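Geranyltranstransferase (Marinomonas sp. MED121, PDB 4F62) is a putative farnesyl-diphosphate synthase of the isoprenoid synthase superfamily that probably joins isoprenyl diphosphates head to tail into longer chains. Local coordinates at residues K46-V60 with F276-I290. Sequence-based numbering, arbitrary orientation.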
loop_
_atom_site.group_PDB
_atom_site.type_symbol
_atom_site.label_atom_id
_atom_site.label_comp_id
_atom_site.label_asym_id
_atom_site.label_seq_id
_atom_site.Cartn_x
_atom_site.Cartn_y
_atom_site.Cartn_z
ATOM N N LYS A 46 4.301 -20.512 6.873
ATOM C CA LYS A 46 3.799 -21.660 6.103
ATOM C C LYS A 46 3.077 -21.339 4.775
ATOM O O LYS A 46 2.656 -22.256 4.056
ATOM C CB LYS A 46 2.928 -22.560 6.988
ATOM C CG LYS A 46 3.701 -23.255 8.113
ATOM C CD LYS A 46 4.953 -23.961 7.573
ATOM C CE LYS A 46 5.646 -24.810 8.637
ATOM N NZ LYS A 46 4.922 -26.088 8.914
ATOM N N ARG A 47 2.961 -20.052 4.449
ATOM C CA ARG A 47 2.355 -19.603 3.182
ATOM C C ARG A 47 0.902 -20.061 2.979
ATOM O O ARG A 47 0.496 -20.405 1.858
ATOM C CB ARG A 47 3.190 -20.067 1.977
ATOM C CG ARG A 47 4.668 -19.827 2.100
ATOM C CD ARG A 47 4.951 -18.371 2.392
ATOM N NE ARG A 47 6.348 -18.052 2.110
ATOM C CZ ARG A 47 7.010 -17.024 2.632
ATOM N NH1 ARG A 47 6.408 -16.204 3.487
ATOM N NH2 ARG A 47 8.279 -16.820 2.302
ATOM N N ILE A 48 0.132 -20.078 4.062
ATOM C CA ILE A 48 -1.273 -20.468 4.012
ATOM C C ILE A 48 -2.034 -19.676 2.955
ATOM O O ILE A 48 -2.808 -20.231 2.170
ATOM C CB ILE A 48 -1.951 -20.183 5.347
ATOM C CG1 ILE A 48 -1.325 -21.033 6.449
ATOM C CG2 ILE A 48 -3.434 -20.419 5.242
ATOM C CD1 ILE A 48 -1.395 -22.479 6.185
ATOM N N ARG A 49 -1.815 -18.370 2.930
ATOM C CA ARG A 49 -2.548 -17.534 1.983
ATOM C C ARG A 49 -2.151 -17.789 0.523
ATOM O O ARG A 49 -3.023 -17.937 -0.340
ATOM C CB ARG A 49 -2.480 -16.053 2.399
ATOM C CG ARG A 49 -3.239 -15.825 3.724
ATOM C CD ARG A 49 -2.821 -14.555 4.473
ATOM N NE ARG A 49 -3.337 -14.562 5.851
ATOM C CZ ARG A 49 -2.833 -15.295 6.844
ATOM N NH1 ARG A 49 -1.791 -16.093 6.623
ATOM N NH2 ARG A 49 -3.367 -15.230 8.059
ATOM N N PRO A 50 -0.841 -17.846 0.229
ATOM C CA PRO A 50 -0.517 -18.362 -1.110
ATOM C C PRO A 50 -1.127 -19.739 -1.428
ATOM O O PRO A 50 -1.680 -19.900 -2.522
ATOM C CB PRO A 50 1.012 -18.432 -1.088
ATOM C CG PRO A 50 1.383 -17.215 -0.261
ATOM C CD PRO A 50 0.325 -17.196 0.860
ATOM N N MET A 51 -1.049 -20.702 -0.514
ATOM C CA MET A 51 -1.629 -22.019 -0.783
ATOM C C MET A 51 -3.115 -21.947 -1.161
ATOM O O MET A 51 -3.542 -22.576 -2.122
ATOM C CB MET A 51 -1.403 -22.980 0.395
ATOM C CG MET A 51 0.067 -23.323 0.592
ATOM S SD MET A 51 0.389 -24.687 1.732
ATOM C CE MET A 51 -0.136 -23.943 3.267
ATOM N N LEU A 52 -3.895 -21.170 -0.412
ATOM C CA LEU A 52 -5.308 -20.977 -0.729
ATOM C C LEU A 52 -5.489 -20.348 -2.105
ATOM O O LEU A 52 -6.399 -20.713 -2.844
ATOM C CB LEU A 52 -5.972 -20.064 0.307
ATOM C CG LEU A 52 -6.222 -20.674 1.686
ATOM C CD1 LEU A 52 -6.652 -19.569 2.647
ATOM C CD2 LEU A 52 -7.282 -21.780 1.610
ATOM N N THR A 53 -4.633 -19.386 -2.441
ATOM C CA THR A 53 -4.727 -18.694 -3.726
ATOM C C THR A 53 -4.510 -19.660 -4.886
ATOM O O THR A 53 -5.296 -19.699 -5.846
ATOM C CB THR A 53 -3.703 -17.552 -3.810
ATOM O OG1 THR A 53 -3.827 -16.734 -2.639
ATOM C CG2 THR A 53 -3.939 -16.681 -5.064
ATOM N N TYR A 54 -3.450 -20.455 -4.802
ATOM C CA TYR A 54 -3.162 -21.396 -5.877
ATOM C C TYR A 54 -4.235 -22.476 -5.941
ATOM O O TYR A 54 -4.576 -22.941 -7.032
ATOM C CB TYR A 54 -1.792 -22.046 -5.687
ATOM C CG TYR A 54 -0.624 -21.118 -5.919
ATOM C CD1 TYR A 54 -0.374 -20.580 -7.181
ATOM C CD2 TYR A 54 0.251 -20.798 -4.886
ATOM C CE1 TYR A 54 0.710 -19.729 -7.403
ATOM C CE2 TYR A 54 1.343 -19.951 -5.098
ATOM C CZ TYR A 54 1.570 -19.426 -6.353
ATOM O OH TYR A 54 2.652 -18.599 -6.556
ATOM N N ALA A 55 -4.746 -22.888 -4.774
ATOM C CA ALA A 55 -5.759 -23.959 -4.710
ATOM C C ALA A 55 -7.062 -23.520 -5.367
ATOM O O ALA A 55 -7.724 -24.300 -6.047
ATOM C CB ALA A 55 -6.025 -24.386 -3.254
ATOM N N SER A 56 -7.432 -22.262 -5.159
ATOM C CA SER A 56 -8.666 -21.737 -5.735
ATOM C C SER A 56 -8.542 -21.570 -7.243
ATOM O O SER A 56 -9.476 -21.883 -7.981
ATOM C CB SER A 56 -9.027 -20.397 -5.097
ATOM O OG SER A 56 -9.175 -20.578 -3.705
ATOM N N ALA A 57 -7.393 -21.075 -7.699
ATOM C CA ALA A 57 -7.140 -20.975 -9.140
ATOM C C ALA A 57 -7.283 -22.346 -9.797
ATOM O O ALA A 57 -7.893 -22.476 -10.856
ATOM C CB ALA A 57 -5.756 -20.399 -9.415
ATOM N N GLN A 58 -6.722 -23.368 -9.158
ATOM C CA GLN A 58 -6.783 -24.731 -9.680
ATOM C C GLN A 58 -8.202 -25.264 -9.722
ATOM O O GLN A 58 -8.582 -25.972 -10.649
ATOM C CB GLN A 58 -5.935 -25.655 -8.821
ATOM C CG GLN A 58 -4.487 -25.632 -9.173
ATOM C CD GLN A 58 -3.828 -26.941 -8.849
ATOM O OE1 GLN A 58 -4.272 -27.664 -7.952
ATOM N NE2 GLN A 58 -2.776 -27.272 -9.591
ATOM N N LEU A 59 -8.978 -24.925 -8.705
ATOM C CA LEU A 59 -10.378 -25.311 -8.657
ATOM C C LEU A 59 -11.122 -24.900 -9.927
ATOM O O LEU A 59 -11.777 -25.730 -10.557
ATOM C CB LEU A 59 -11.050 -24.676 -7.447
ATOM C CG LEU A 59 -12.484 -25.126 -7.190
ATOM C CD1 LEU A 59 -12.472 -26.549 -6.680
ATOM C CD2 LEU A 59 -13.158 -24.214 -6.200
ATOM N N VAL A 60 -10.991 -23.632 -10.326
ATOM C CA VAL A 60 -11.855 -23.088 -11.377
ATOM C C VAL A 60 -11.207 -22.943 -12.757
ATOM O O VAL A 60 -11.899 -22.736 -13.759
ATOM C CB VAL A 60 -12.463 -21.737 -10.961
ATOM C CG1 VAL A 60 -13.234 -21.885 -9.653
ATOM C CG2 VAL A 60 -11.369 -20.700 -10.821
ATOM N N PHE A 276 -17.331 -29.918 -6.796
ATOM C CA PHE A 276 -16.262 -29.642 -7.757
ATOM C C PHE A 276 -15.434 -30.880 -8.103
ATOM O O PHE A 276 -14.746 -30.911 -9.119
ATOM C CB PHE A 276 -15.341 -28.549 -7.229
ATOM C CG PHE A 276 -15.928 -27.166 -7.294
ATOM C CD1 PHE A 276 -16.726 -26.683 -6.269
ATOM C CD2 PHE A 276 -15.658 -26.337 -8.376
ATOM C CE1 PHE A 276 -17.256 -25.407 -6.321
ATOM C CE2 PHE A 276 -16.184 -25.055 -8.439
ATOM C CZ PHE A 276 -16.987 -24.590 -7.408
ATOM N N GLY A 277 -15.490 -31.893 -7.250
ATOM C CA GLY A 277 -14.759 -33.121 -7.507
ATOM C C GLY A 277 -13.290 -33.039 -7.136
ATOM O O GLY A 277 -12.904 -32.253 -6.263
ATOM N N ASP A 278 -12.475 -33.853 -7.807
ATOM C CA ASP A 278 -11.049 -33.993 -7.501
ATOM C C ASP A 278 -10.295 -32.662 -7.374
ATOM O O ASP A 278 -9.390 -32.535 -6.550
ATOM C CB ASP A 278 -10.372 -34.877 -8.556
ATOM C CG ASP A 278 -10.801 -36.335 -8.464
ATOM O OD1 ASP A 278 -11.777 -36.634 -7.736
ATOM O OD2 ASP A 278 -10.159 -37.179 -9.132
ATOM N N LYS A 279 -10.679 -31.680 -8.184
ATOM C CA LYS A 279 -10.031 -30.370 -8.183
ATOM C C LYS A 279 -10.145 -29.653 -6.847
ATOM O O LYS A 279 -9.415 -28.701 -6.595
ATOM C CB LYS A 279 -10.629 -29.469 -9.269
ATOM C CG LYS A 279 -10.488 -30.001 -10.680
ATOM C CD LYS A 279 -11.226 -29.106 -11.669
ATOM C CE LYS A 279 -10.999 -29.556 -13.109
ATOM N NZ LYS A 279 -9.576 -29.393 -13.534
ATOM N N SER A 280 -11.074 -30.096 -6.007
ATOM C CA SER A 280 -11.341 -29.415 -4.748
ATOM C C SER A 280 -10.515 -30.011 -3.620
ATOM O O SER A 280 -10.575 -29.541 -2.488
ATOM C CB SER A 280 -12.828 -29.512 -4.392
ATOM O OG SER A 280 -13.153 -30.806 -3.907
ATOM N N GLN A 281 -9.756 -31.062 -3.923
ATOM C CA GLN A 281 -9.000 -31.748 -2.871
ATOM C C GLN A 281 -8.027 -30.849 -2.073
ATOM O O GLN A 281 -7.992 -30.934 -0.843
ATOM C CB GLN A 281 -8.297 -33.005 -3.401
ATOM C CG GLN A 281 -7.970 -34.002 -2.299
ATOM C CD GLN A 281 -9.204 -34.436 -1.501
ATOM O OE1 GLN A 281 -10.244 -34.768 -2.075
ATOM N NE2 GLN A 281 -9.090 -34.429 -0.172
ATOM N N PRO A 282 -7.242 -29.989 -2.764
ATOM C CA PRO A 282 -6.354 -29.085 -2.027
ATOM C C PRO A 282 -7.112 -28.188 -1.049
ATOM O O PRO A 282 -6.691 -28.051 0.105
ATOM C CB PRO A 282 -5.725 -28.246 -3.144
ATOM C CG PRO A 282 -5.632 -29.212 -4.290
ATOM C CD PRO A 282 -6.920 -29.995 -4.211
ATOM N N LEU A 283 -8.215 -27.595 -1.497
ATOM C CA LEU A 283 -9.021 -26.752 -0.620
ATOM C C LEU A 283 -9.622 -27.568 0.519
ATOM O O LEU A 283 -9.784 -27.073 1.631
ATOM C CB LEU A 283 -10.124 -26.034 -1.404
ATOM C CG LEU A 283 -9.729 -24.809 -2.227
ATOM C CD1 LEU A 283 -10.944 -24.248 -2.962
ATOM C CD2 LEU A 283 -9.120 -23.750 -1.330
ATOM N N THR A 284 -9.945 -28.825 0.254
ATOM C CA THR A 284 -10.454 -29.674 1.315
ATOM C C THR A 284 -9.330 -29.981 2.301
ATOM O O THR A 284 -9.499 -29.832 3.521
ATOM C CB THR A 284 -11.032 -30.971 0.744
ATOM O OG1 THR A 284 -12.095 -30.647 -0.165
ATOM C CG2 THR A 284 -11.559 -31.861 1.867
ATOM N N ASP A 285 -8.179 -30.398 1.775
ATOM C CA ASP A 285 -7.017 -30.687 2.616
ATOM C C ASP A 285 -6.589 -29.454 3.418
ATOM O O ASP A 285 -6.297 -29.559 4.610
ATOM C CB ASP A 285 -5.843 -31.193 1.776
ATOM C CG ASP A 285 -6.103 -32.553 1.167
ATOM O OD1 ASP A 285 -7.026 -33.251 1.632
ATOM O OD2 ASP A 285 -5.370 -32.926 0.230
ATOM N N LEU A 286 -6.557 -28.297 2.760
ATOM C CA LEU A 286 -6.181 -27.031 3.410
ATOM C C LEU A 286 -7.140 -26.628 4.518
ATOM O O LEU A 286 -6.748 -25.939 5.465
ATOM C CB LEU A 286 -6.094 -25.876 2.401
ATOM C CG LEU A 286 -4.822 -25.803 1.546
ATOM C CD1 LEU A 286 -4.931 -24.701 0.502
ATOM C CD2 LEU A 286 -3.610 -25.569 2.434
ATOM N N ALA A 287 -8.401 -27.029 4.391
ATOM C CA ALA A 287 -9.382 -26.712 5.423
ATOM C C ALA A 287 -8.939 -27.371 6.731
ATOM O O ALA A 287 -8.827 -26.707 7.771
ATOM C CB ALA A 287 -10.767 -27.193 5.021
ATOM N N ASN A 288 -8.665 -28.669 6.664
ATOM C CA ASN A 288 -8.248 -29.423 7.847
ATOM C C ASN A 288 -6.930 -28.912 8.441
ATOM O O ASN A 288 -6.810 -28.753 9.655
ATOM C CB ASN A 288 -8.161 -30.920 7.527
ATOM C CG ASN A 288 -9.300 -31.389 6.625
ATOM O OD1 ASN A 288 -10.284 -30.669 6.425
ATOM N ND2 ASN A 288 -9.165 -32.595 6.066
ATOM N N TYR A 289 -5.951 -28.642 7.579
ATOM C CA TYR A 289 -4.646 -28.143 8.017
ATOM C C TYR A 289 -4.716 -26.784 8.740
ATOM O O TYR A 289 -4.167 -26.628 9.837
ATOM C CB TYR A 289 -3.699 -28.044 6.822
ATOM C CG TYR A 289 -2.346 -27.446 7.140
ATOM C CD1 TYR A 289 -1.456 -28.099 7.987
ATOM C CD2 TYR A 289 -1.948 -26.242 6.571
ATOM C CE1 TYR A 289 -0.208 -27.559 8.271
ATOM C CE2 TYR A 289 -0.705 -25.698 6.844
ATOM C CZ TYR A 289 0.160 -26.357 7.696
ATOM O OH TYR A 289 1.396 -25.812 7.968
ATOM N N ILE A 290 -5.379 -25.808 8.116
ATOM C CA ILE A 290 -5.514 -24.458 8.680
ATOM C C ILE A 290 -6.285 -24.490 9.996
ATOM O O ILE A 290 -5.837 -23.941 11.014
ATOM C CB ILE A 290 -6.224 -23.488 7.706
ATOM C CG1 ILE A 290 -5.358 -23.254 6.462
ATOM C CG2 ILE A 290 -6.514 -22.162 8.389
ATOM C CD1 ILE A 290 -6.134 -22.724 5.252
#
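Two antiparallel helices, 48-60 and the C-terminal 281-290, pack through an apolar seam in this all-helical polyprenyl synthetase fold, their axes 8.9 Å apart and inclined at 151°. At its middle Leu-283 is a knob in a hole formed by Leu-52, Ala-55, Ser-56 and Leu-59. Ala-55 suits the floor of that hole: its CB lies 3.7 Å from Leu-283 CD2 and lets the backbones draw close. Ser-56 can line the hole because its OG donates a hydrogen bond back to Leu-52 O (2.9 Å), a carbonyl that also accepts the Ser-56 amide from its opposite face. One turn on, Leu-286 lays CD1 against the Met-51 carbonyl and CD2 against Met-51 CE, while Leu-52 and Ile-290 meet tip to tip.

The two ends are closed by aromatic rings. Leu-59, with CG anti to the backbone N (chi1 -173°), holds CD2 over the centre of the Phe-276 ring in a CH-pi contact, 3.9 Å from the centroid, and CD1 against Phe-276 CB. Were Phe-276 an alanine, Leu-59 would probably lose the ring face that its CD2 covers, and a gap would be likely to open at this end. At the other end Ile-48 CD1 touches the edge of the Tyr-289 ring, 3.4 Å from CE2, and the phenol oxygen lies beside the aliphatic part of the exposed Lys-46.

Helix 48-60 is also flanked by helix 5-23, which touches Met-51 and Gln-58, by helix 65-86 against Pro-50 and Thr-53, and by helix 170-194, where Leu-52 meets Ile-185.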